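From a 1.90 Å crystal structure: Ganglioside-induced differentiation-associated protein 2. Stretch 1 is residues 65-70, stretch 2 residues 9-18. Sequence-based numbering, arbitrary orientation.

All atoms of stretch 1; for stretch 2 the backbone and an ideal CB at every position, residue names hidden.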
ATOM      1  N   ALA A  65       7.765   6.535  -2.689  1.00 22.45           N
ATOM      2  CA  ALA A  65       7.723   7.589  -3.664  1.00 25.82           C
ATOM      3  C   ALA A  65       8.655   7.391  -4.860  1.00 25.71           C
ATOM      4  O   ALA A  65       8.466   8.023  -5.891  1.00 26.74           O
ATOM      5  CB  ALA A  65       7.984   8.936  -3.005  1.00 26.11           C
ATOM      6  N   LEU A  66       9.618   6.490  -4.728  1.00 27.18           N
ATOM      7  CA  LEU A  66      10.582   6.236  -5.799  1.00 27.50           C
ATOM      8  C   LEU A  66      10.093   5.220  -6.800  1.00 27.97           C
ATOM      9  O   LEU A  66      10.713   5.043  -7.839  1.00 28.87           O
ATOM     10  CB  LEU A  66      11.875   5.724  -5.201  1.00 28.65           C
ATOM     11  CG  LEU A  66      12.571   6.738  -4.268  1.00 30.26           C
ATOM     12  CD1 LEU A  66      13.781   6.100  -3.615  1.00 32.72           C
ATOM     13  CD2 LEU A  66      12.959   7.955  -5.062  1.00 29.81           C
ATOM     14  N   LEU A  67       8.996   4.543  -6.502  1.00 24.76           N
ATOM     15  CA  LEU A  67       8.616   3.394  -7.310  1.00 25.25           C
ATOM     16  C   LEU A  67       7.878   3.788  -8.579  1.00 24.68           C
ATOM     17  O   LEU A  67       7.034   4.666  -8.559  1.00 24.26           O
ATOM     18  CB  LEU A  67       7.760   2.432  -6.478  1.00 26.10           C
ATOM     19  CG  LEU A  67       8.442   1.694  -5.330  1.00 27.58           C
ATOM     20  CD1 LEU A  67       7.376   1.013  -4.478  1.00 27.72           C
ATOM     21  CD2 LEU A  67       9.461   0.691  -5.854  1.00 27.99           C
ATOM     22  N   ASN A  68       8.186   3.123  -9.691  1.00 23.52           N
ATOM     23  CA  ASN A  68       7.449   3.330 -10.939  1.00 24.84           C
ATOM     24  C   ASN A  68       6.243   2.384 -11.098  1.00 25.69           C
ATOM     25  O   ASN A  68       5.882   2.032 -12.200  1.00 27.67           O
ATOM     26  CB  ASN A  68       8.395   3.217 -12.147  1.00 25.88           C
ATOM     27  CG  ASN A  68       8.886   1.802 -12.360  1.00 29.10           C
ATOM     28  OD1 ASN A  68       8.860   0.987 -11.430  1.00 26.05           O
ATOM     29  ND2 ASN A  68       9.312   1.484 -13.587  1.00 28.77           N
ATOM     30  N   CYS A  69       5.598   1.997 -10.007  1.00 24.41           N
ATOM     31  CA  CYS A  69       4.322   1.313 -10.083  1.00 26.30           C
ATOM     32  C   CYS A  69       3.289   2.213 -10.760  1.00 26.87           C
ATOM     33  O   CYS A  69       3.444   3.449 -10.775  1.00 27.33           O
ATOM     34  CB  CYS A  69       3.861   0.931  -8.672  1.00 27.48           C
ATOM     35  SG  CYS A  69       4.951  -0.250  -7.834  1.00 30.83           S
ATOM     36  N   THR A  70       2.207   1.620 -11.262  1.00 26.87           N
ATOM     37  CA  THR A  70       1.131   2.383 -11.901  1.00 25.63           C
ATOM     38  C   THR A  70       0.608   3.437 -10.916  1.00 26.69           C
ATOM     39  O   THR A  70       0.403   4.610 -11.298  1.00 25.42           O
ATOM     40  CB  THR A  70      -0.026   1.479 -12.376  1.00 27.51           C
ATOM     41  OG1 THR A  70       0.534   0.350 -13.074  1.00 26.67           O
ATOM     42  CG2 THR A  70      -1.003   2.267 -13.302  1.00 28.02           C
ATOM     43  N   UNK A   9      18.749   7.327 -14.243  1.00 76.72           N
ATOM     44  CA  UNK A   9      17.361   7.481 -13.803  1.00 71.18           C
ATOM     45  C   UNK A   9      17.249   7.788 -12.297  1.00 64.52           C
ATOM     46  O   UNK A   9      18.030   7.306 -11.464  1.00 53.44           O
ATOM     47  CB  UNK A   9      16.575   6.210 -14.130  1.00 71.18           C
ATOM     48  N   UNK A  10      16.267   8.612 -11.953  1.00 61.45           N
ATOM     49  CA  UNK A  10      16.082   9.006 -10.563  1.00 59.72           C
ATOM     50  C   UNK A  10      15.084   8.115  -9.778  1.00 54.39           C
ATOM     51  O   UNK A  10      14.771   8.424  -8.623  1.00 53.29           O
ATOM     52  CB  UNK A  10      15.607  10.460 -10.522  1.00 59.72           C
ATOM     53  N   UNK A  11      14.631   6.996 -10.366  1.00 45.03           N
ATOM     54  CA  UNK A  11      13.589   6.169  -9.735  1.00 39.27           C
ATOM     55  C   UNK A  11      13.977   4.694  -9.587  1.00 38.73           C
ATOM     56  O   UNK A  11      15.038   4.249 -10.066  1.00 36.82           O
ATOM     57  CB  UNK A  11      12.298   6.266 -10.551  1.00 39.27           C
ATOM     58  N   UNK A  12      13.126   3.942  -8.901  1.00 31.37           N
ATOM     59  CA  UNK A  12      13.330   2.527  -8.671  1.00 32.41           C
ATOM     60  C   UNK A  12      12.379   1.730  -9.555  1.00 34.04           C
ATOM     61  O   UNK A  12      11.153   1.897  -9.491  1.00 29.93           O
ATOM     62  CB  UNK A  12      13.126   2.179  -7.195  1.00 32.41           C
ATOM     63  N   UNK A  13      12.948   0.880 -10.409  1.00 31.31           N
ATOM     64  CA  UNK A  13      12.162   0.140 -11.360  1.00 32.48           C
ATOM     65  C   UNK A  13      11.612  -1.102 -10.707  1.00 31.90           C
ATOM     66  O   UNK A  13      12.376  -1.939 -10.234  1.00 33.37           O
ATOM     67  CB  UNK A  13      12.990  -0.216 -12.596  1.00 32.48           C
ATOM     68  N   UNK A  14      10.292  -1.241 -10.718  1.00 31.96           N
ATOM     69  CA  UNK A  14       9.641  -2.375 -10.072  1.00 36.17           C
ATOM     70  C   UNK A  14      10.071  -3.728 -10.705  1.00 38.04           C
ATOM     71  O   UNK A  14      10.068  -4.763 -10.033  1.00 34.90           O
ATOM     72  CB  UNK A  14       8.122  -2.211 -10.160  1.00 36.17           C
ATOM     73  N   UNK A  15      10.483  -3.697 -11.970  1.00 39.58           N
ATOM     74  CA  UNK A  15      10.982  -4.907 -12.661  1.00 40.08           C
ATOM     75  C   UNK A  15      12.245  -5.493 -12.098  1.00 36.67           C
ATOM     76  O   UNK A  15      12.448  -6.685 -12.222  1.00 42.51           O
ATOM     77  CB  UNK A  15      11.225  -4.592 -14.138  1.00 40.08           C
ATOM     78  N   UNK A  16      13.117  -4.664 -11.537  1.00 37.40           N
ATOM     79  CA  UNK A  16      14.340  -5.153 -10.930  1.00 41.35           C
ATOM     80  C   UNK A  16      14.141  -5.773  -9.535  1.00 41.27           C
ATOM     81  O   UNK A  16      15.085  -6.327  -8.976  1.00 35.44           O
ATOM     82  CB  UNK A  16      15.345  -4.003 -10.839  1.00 41.35           C
ATOM     83  N   UNK A  17      12.945  -5.648  -8.950  1.00 38.58           N
ATOM     84  CA  UNK A  17      12.780  -6.002  -7.540  1.00 36.68           C
ATOM     85  C   UNK A  17      12.448  -7.474  -7.437  1.00 34.40           C
ATOM     86  O   UNK A  17      11.517  -7.947  -8.086  1.00 34.93           O
ATOM     87  CB  UNK A  17      11.692  -5.155  -6.877  1.00 36.68           C
ATOM     88  N   UNK A  18      13.198  -8.216  -6.603  1.00 34.01           N
ATOM     89  CA  UNK A  18      12.838  -9.620  -6.458  1.00 35.42           C
ATOM     90  C   UNK A  18      11.480  -9.860  -5.762  1.00 33.99           C
ATOM     91  O   UNK A  18      11.168  -9.262  -4.724  1.00 36.82           O
ATOM     92  CB  UNK A  18      13.941 -10.334  -5.674  1.00 35.42           C
TER

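Position 9 has nothing of stretch 1 within reach of its CB, so this contact sets no demand; the deposited residue is Ser9. Position 10 is nearly as free: its CB points sideways and finds no neighbour within 5.5 Å, so many side chains would do. It is Gln10, whose backbone O lies 4.0 Å from Leu66 CD2.

At position 11 the extended backbone sends CB sideways, 3.4 Å from Leu66 O. The path beyond must leave that carbonyl, and Asn68 borders it, so a polar chain or a flat ring could both fit. The residue is Phe11, chi1 p, with CE1 3.8 Å from Asn68 ND2.

Position 12 is held by its backbone. Its N donates to Leu66 O (2.9 Å, nearly straight at 175°), and its O accepts from Asn68 N (3.2 Å), making a single bridge with Leu67. The ideal CB stands 4.2 Å from Leu67 CD2, with Leu66 CB also nearby, which favours a modest apolar group; a branched one can reach both leucines. Val12 does so: CG1 packs 3.7 Å from Leu67 CD2, and CG2 3.9 Å from Leu66 CB.

Position 13 points its CB away, yet Asn68 ND2 is only 4.2 Å from it, an amide donor that an acceptor here could meet. Asp, Asn or perhaps a hydroxyl would suit. In Asp13 the end of the side chain returns, and OD1 accepts from Asn68 ND2 at 3.1 Å. The same Asp13 OD1 takes the N of 15 at 3.1 Å, tying the following 3-10 turn to the contact.

Position 14 points toward stretch 1. Its N donates to Asn68 OD1 at 2.7 Å, which excludes proline, so the Asn68 amide spans two successive residues, giving at 13 and receiving here. The ideal CB of 14 lies 3.5 Å from Asn68 OD1 and 4.4 Å from Cys69 SG, close quarters that suit a small or beta-branched apolar residue. Val14, chi1 p, sets CG2 4.2 Å from Cys69 SG and CG1 3.4 Å from Asn68 OD1.

Positions 15 and 16 continue the 3-10 turn without touching stretch 1, so polar residues are welcome. They are Asp15 and Thr16; Thr16 OG1 donates to Asp13 O at 2.8 Å.

Position 17 points its CB toward stretch 1 from beyond 5.5 Å, so an apolar chain of leucine or methionine length could reach Leu67. Leu17 CD1 lies 3.8 Å from Leu67 CD2. Position 18 is out of reach; its phi of -67° admits proline, and Pro18 is found.

Stretch 2 (9-18) SQFVDVDTLP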
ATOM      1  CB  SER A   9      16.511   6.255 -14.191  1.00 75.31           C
ATOM      2  OG  SER A   9      17.041   5.030 -13.700  1.00 77.27           O
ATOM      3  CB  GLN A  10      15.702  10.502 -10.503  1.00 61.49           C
ATOM      4  CG  GLN A  10      16.762  11.434 -11.097  1.00 61.94           C
ATOM      5  CD  GLN A  10      18.134  11.224 -10.467  1.00 60.55           C
ATOM      6  OE1 GLN A  10      19.037  10.668 -11.092  1.00 60.90           O
ATOM      7  NE2 GLN A  10      18.276  11.621  -9.208  1.00 64.44           N
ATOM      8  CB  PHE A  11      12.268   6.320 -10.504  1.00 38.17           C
ATOM      9  CG  PHE A  11      12.319   5.834 -11.933  1.00 38.69           C
ATOM     10  CD1 PHE A  11      12.045   4.510 -12.237  1.00 38.14           C
ATOM     11  CD2 PHE A  11      12.606   6.714 -12.969  1.00 39.01           C
ATOM     12  CE1 PHE A  11      12.091   4.048 -13.538  1.00 39.87           C
ATOM     13  CE2 PHE A  11      12.648   6.270 -14.279  1.00 42.06           C
ATOM     14  CZ  PHE A  11      12.398   4.934 -14.568  1.00 42.50           C
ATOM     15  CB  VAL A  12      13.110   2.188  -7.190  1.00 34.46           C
ATOM     16  CG1 VAL A  12      13.032   0.681  -6.969  1.00 35.40           C
ATOM     17  CG2 VAL A  12      14.209   2.825  -6.358  1.00 34.74           C
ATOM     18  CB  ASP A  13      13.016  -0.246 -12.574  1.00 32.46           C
ATOM     19  CG  ASP A  13      12.246  -0.973 -13.647  1.00 32.91           C
ATOM     20  OD1 ASP A  13      10.989  -1.154 -13.600  1.00 31.87           O
ATOM     21  OD2 ASP A  13      12.937  -1.389 -14.598  1.00 39.68           O
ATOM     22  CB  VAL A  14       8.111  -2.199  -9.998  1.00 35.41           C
ATOM     23  CG1 VAL A  14       7.478  -2.094 -11.392  1.00 39.29           C
ATOM     24  CG2 VAL A  14       7.484  -3.346  -9.223  1.00 37.81           C
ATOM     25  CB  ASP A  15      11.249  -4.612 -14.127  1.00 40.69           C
ATOM     26  CG  ASP A  15       9.994  -4.487 -14.925  1.00 45.54           C
ATOM     27  OD1 ASP A  15       8.915  -4.800 -14.368  1.00 48.65           O
ATOM     28  OD2 ASP A  15      10.093  -4.078 -16.115  1.00 47.92           O
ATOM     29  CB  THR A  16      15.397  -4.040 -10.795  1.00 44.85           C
ATOM     30  OG1 THR A  16      14.910  -3.000  -9.925  1.00 46.07           O
ATOM     31  CG2 THR A  16      15.763  -3.475 -12.177  1.00 46.44           C
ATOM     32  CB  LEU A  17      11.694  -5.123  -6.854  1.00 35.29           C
ATOM     33  CG  LEU A  17      11.967  -3.617  -6.870  1.00 34.93           C
ATOM     34  CD1 LEU A  17      10.924  -2.823  -6.061  1.00 34.02           C
ATOM     35  CD2 LEU A  17      13.376  -3.321  -6.363  1.00 35.68           C
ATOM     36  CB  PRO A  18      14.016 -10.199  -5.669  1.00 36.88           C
ATOM     37  CG  PRO A  18      14.538  -9.042  -4.883  1.00 37.36           C
ATOM     38  CD  PRO A  18      14.344  -7.840  -5.760  1.00 35.18           C
TER
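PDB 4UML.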